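Side-chain contact in DBF2 kinase activator protein MOB1 (Saccharomyces cerevisiae, PDB 2HJN), which binds the mitotic exit kinase DBF2 and activates it, allowing its phosphorylation by the upstream kinase CDC15 in late anaphase: residues A[187-192]-A[200-205]. Numbering follows the deposited sequence.
Sequences HHFNEI and VLNTSF. With ZN (zinc ion), chain B.
L201 reaches from helix 198-214 toward the short helix 189-194 and sets a single methyl, CD2, against both F189 and I192. Just ahead of that meeting, H188 occupies the N-cap position of the short helix and faces the metal: its NE2 binds zinc at 2.1 Å, and H183, C101 and C106 complete the site. The other ring nitrogen is taken too. ND1 of H188 donates to OE1 of E191 over 2.9 Å, at an N-H...O angle of 148°; the acceptor uses its syn lone pair and lies almost in the imidazole plane, so metal and carboxylate together fix the ring's rotation and probably polarise it. F189 comes next. Its ring swings over to the longer helix because CG lies opposite the backbone N about the CA-CB bond (chi1 -166°), and its CD1 meets CD2 of L201 at 3.8 Å, an oblique approach. N202 arrives at the ring edge, its OD1 4.2 Å from CE1 of F189; that oxygen is hydrogen-bonded to the hydroxyl of Y185, while ND2 is hydrogen-bonded to E60. One turn on from H188, the CB of I192 is directed toward the longer helix, and its side chain crosses that of L201 at about a right angle, the branch methyl CG2 standing 3.8 Å from L201 CD2. I184 of helix 165-187 touches both I192 and L201 and adds to this packing. Hydrophobic contact thus joins two consecutive helices across a short link, and the shorter one has its N-cap residue, H188, in the Cys2-His2 zinc site of the Mob1/phocein fold.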
ATOM      1  N   HIS A 187      -1.434  -3.031 -16.926  1.00 14.34           N
ATOM      2  CA  HIS A 187      -0.007  -2.734 -17.020  1.00 14.77           C
ATOM      3  C   HIS A 187       0.873  -2.927 -15.786  1.00 13.94           C
ATOM      4  O   HIS A 187       2.113  -2.961 -15.912  1.00 13.19           O
ATOM      5  CB  HIS A 187       0.168  -1.371 -17.727  1.00 14.02           C
ATOM      6  CG  HIS A 187      -0.466  -1.371 -19.094  1.00 17.18           C
ATOM      7  ND1 HIS A 187       0.116  -1.998 -20.167  1.00 15.07           N
ATOM      8  CD2 HIS A 187      -1.691  -0.970 -19.519  1.00 13.74           C
ATOM      9  CE1 HIS A 187      -0.675  -1.899 -21.220  1.00 17.54           C
ATOM     10  NE2 HIS A 187      -1.792  -1.306 -20.842  1.00 15.02           N
ATOM     11  N   HIS A 188       0.258  -3.093 -14.604  1.00 13.52           N
ATOM     12  CA  HIS A 188       1.065  -3.284 -13.374  1.00 14.19           C
ATOM     13  C   HIS A 188       0.707  -4.479 -12.499  1.00 13.74           C
ATOM     14  O   HIS A 188       1.130  -4.540 -11.348  1.00 14.07           O
ATOM     15  CB  HIS A 188       1.087  -1.972 -12.554  1.00 13.69           C
ATOM     16  CG  HIS A 188       1.679  -0.824 -13.323  1.00 13.35           C
ATOM     17  ND1 HIS A 188       3.024  -0.744 -13.610  1.00 15.22           N
ATOM     18  CD2 HIS A 188       1.090   0.192 -13.997  1.00 13.40           C
ATOM     19  CE1 HIS A 188       3.254   0.322 -14.357  1.00 12.60           C
ATOM     20  NE2 HIS A 188       2.096   0.918 -14.601  1.00 14.48           N
ATOM     21  N   PHE A 189      -0.080  -5.416 -13.012  1.00 13.58           N
ATOM     22  CA  PHE A 189      -0.548  -6.509 -12.116  1.00 14.92           C
ATOM     23  C   PHE A 189       0.585  -7.357 -11.560  1.00 14.67           C
ATOM     24  O   PHE A 189       0.456  -7.830 -10.430  1.00 15.20           O
ATOM     25  CB  PHE A 189      -1.612  -7.388 -12.758  1.00 13.93           C
ATOM     26  CG  PHE A 189      -2.364  -8.319 -11.786  1.00 16.93           C
ATOM     27  CD1 PHE A 189      -3.496  -7.865 -11.072  1.00 17.00           C
ATOM     28  CD2 PHE A 189      -2.002  -9.672 -11.639  1.00 16.50           C
ATOM     29  CE1 PHE A 189      -4.189  -8.723 -10.179  1.00 18.17           C
ATOM     30  CE2 PHE A 189      -2.694 -10.503 -10.737  1.00 15.01           C
ATOM     31  CZ  PHE A 189      -3.783 -10.042 -10.022  1.00 14.23           C
ATOM     32  N   ASN A 190       1.631  -7.597 -12.350  1.00 14.53           N
ATOM     33  CA  ASN A 190       2.810  -8.374 -11.865  1.00 18.91           C
ATOM     34  C   ASN A 190       3.444  -7.823 -10.589  1.00 17.30           C
ATOM     35  O   ASN A 190       3.982  -8.569  -9.777  1.00 18.20           O
ATOM     36  CB  ASN A 190       3.924  -8.591 -12.928  1.00 20.25           C
ATOM     37  CG  ASN A 190       4.209  -7.355 -13.831  1.00 28.56           C
ATOM     38  OD1 ASN A 190       4.837  -7.517 -14.890  1.00 37.90           O
ATOM     39  ND2 ASN A 190       3.765  -6.139 -13.430  1.00 32.91           N
ATOM     40  N   GLU A 191       3.350  -6.513 -10.428  1.00 16.31           N
ATOM     41  CA  GLU A 191       4.016  -5.814  -9.314  1.00 16.65           C
ATOM     42  C   GLU A 191       3.113  -5.886  -8.096  1.00 14.23           C
ATOM     43  O   GLU A 191       3.570  -6.027  -6.993  1.00 13.92           O
ATOM     44  CB  GLU A 191       4.347  -4.380  -9.732  1.00 16.51           C
ATOM     45  CG  GLU A 191       5.573  -4.283 -10.710  1.00 21.70           C
ATOM     46  CD  GLU A 191       5.292  -3.467 -11.973  1.00 28.04           C
ATOM     47  OE1 GLU A 191       4.190  -2.922 -12.123  1.00 31.21           O
ATOM     48  OE2 GLU A 191       6.181  -3.361 -12.841  1.00 32.73           O
ATOM     49  N   ILE A 192       1.818  -5.834  -8.333  1.00 14.32           N
ATOM     50  CA  ILE A 192       0.810  -5.965  -7.305  1.00 14.01           C
ATOM     51  C   ILE A 192       0.969  -7.379  -6.667  1.00 15.28           C
ATOM     52  O   ILE A 192       0.976  -7.547  -5.441  1.00 13.65           O
ATOM     53  CB  ILE A 192      -0.614  -5.709  -7.931  1.00 14.15           C
ATOM     54  CG1 ILE A 192      -0.893  -4.182  -8.164  1.00 10.44           C
ATOM     55  CG2 ILE A 192      -1.783  -6.448  -7.132  1.00 13.58           C
ATOM     56  CD1 ILE A 192      -0.794  -3.372  -6.837  1.00 12.65           C
ATOM     57  N   VAL A 200      -6.421  -7.639  -1.990  1.00 17.30           N
ATOM     58  CA  VAL A 200      -6.819  -6.277  -1.686  1.00 16.76           C
ATOM     59  C   VAL A 200      -7.265  -5.555  -2.984  1.00 15.45           C
ATOM     60  O   VAL A 200      -8.270  -4.816  -2.973  1.00 14.43           O
ATOM     61  CB  VAL A 200      -5.698  -5.487  -0.960  1.00 17.89           C
ATOM     62  CG1 VAL A 200      -6.097  -4.018  -0.787  1.00 21.21           C
ATOM     63  CG2 VAL A 200      -5.436  -6.068   0.384  1.00 17.65           C
ATOM     64  N   LEU A 201      -6.531  -5.754  -4.082  1.00 14.36           N
ATOM     65  CA  LEU A 201      -6.891  -5.082  -5.357  1.00 12.92           C
ATOM     66  C   LEU A 201      -8.252  -5.593  -5.838  1.00 13.18           C
ATOM     67  O   LEU A 201      -9.135  -4.807  -6.160  1.00 11.87           O
ATOM     68  CB  LEU A 201      -5.823  -5.346  -6.456  1.00 12.23           C
ATOM     69  CG  LEU A 201      -6.115  -4.832  -7.879  1.00 14.11           C
ATOM     70  CD1 LEU A 201      -6.514  -3.349  -7.926  1.00 12.51           C
ATOM     71  CD2 LEU A 201      -4.872  -5.123  -8.823  1.00 12.01           C
ATOM     72  N   ASN A 202      -8.400  -6.921  -5.889  1.00 14.94           N
ATOM     73  CA  ASN A 202      -9.626  -7.567  -6.398  1.00 15.01           C
ATOM     74  C   ASN A 202     -10.839  -7.273  -5.508  1.00 15.15           C
ATOM     75  O   ASN A 202     -11.949  -7.105  -6.026  1.00 14.35           O
ATOM     76  CB  ASN A 202      -9.459  -9.092  -6.590  1.00 16.14           C
ATOM     77  CG  ASN A 202      -8.476  -9.472  -7.695  1.00 16.49           C
ATOM     78  OD1 ASN A 202      -8.099  -8.666  -8.551  1.00 19.43           O
ATOM     79  ND2 ASN A 202      -8.032 -10.738  -7.659  1.00 19.45           N
ATOM     80  N   THR A 203     -10.617  -7.192  -4.198  1.00 15.09           N
ATOM     81  CA  THR A 203     -11.690  -6.848  -3.240  1.00 16.03           C
ATOM     82  C   THR A 203     -12.186  -5.425  -3.396  1.00 15.73           C
ATOM     83  O   THR A 203     -13.389  -5.214  -3.438  1.00 14.54           O
ATOM     84  CB  THR A 203     -11.313  -7.158  -1.742  1.00 16.64           C
ATOM     85  OG1 THR A 203     -10.962  -8.565  -1.608  1.00 17.99           O
ATOM     86  CG2 THR A 203     -12.477  -6.845  -0.813  1.00 16.91           C
ATOM     87  N   SER A 204     -11.263  -4.454  -3.476  1.00 14.84           N
ATOM     88  CA  SER A 204     -11.597  -3.011  -3.779  1.00 15.18           C
ATOM     89  C   SER A 204     -12.378  -2.844  -5.068  1.00 15.33           C
ATOM     90  O   SER A 204     -13.410  -2.179  -5.122  1.00 12.69           O
ATOM     91  CB  SER A 204     -10.275  -2.205  -3.868  1.00 16.59           C
ATOM     92  OG  SER A 204     -10.440  -0.796  -4.184  1.00 19.54           O
ATOM     93  N   PHE A 205     -11.842  -3.435  -6.140  1.00 15.19           N
ATOM     94  CA  PHE A 205     -12.479  -3.339  -7.447  1.00 16.53           C
ATOM     95  C   PHE A 205     -13.901  -3.968  -7.472  1.00 17.21           C
ATOM     96  O   PHE A 205     -14.820  -3.405  -8.104  1.00 16.89           O
ATOM     97  CB  PHE A 205     -11.558  -4.007  -8.468  1.00 16.40           C
ATOM     98  CG  PHE A 205     -12.063  -3.964  -9.894  1.00 16.67           C
ATOM     99  CD1 PHE A 205     -12.022  -2.788 -10.617  1.00 21.78           C
ATOM    100  CD2 PHE A 205     -12.546  -5.123 -10.512  1.00 17.82           C
ATOM    101  CE1 PHE A 205     -12.489  -2.730 -11.938  1.00 21.97           C
ATOM    102  CE2 PHE A 205     -13.017  -5.112 -11.858  1.00 19.34           C
ATOM    103  CZ  PHE A 205     -12.992  -3.924 -12.565  1.00 22.55           C
TER
HETATM  104 ZN    ZN B 315       1.996   2.617 -15.774  1.00 15.36          ZN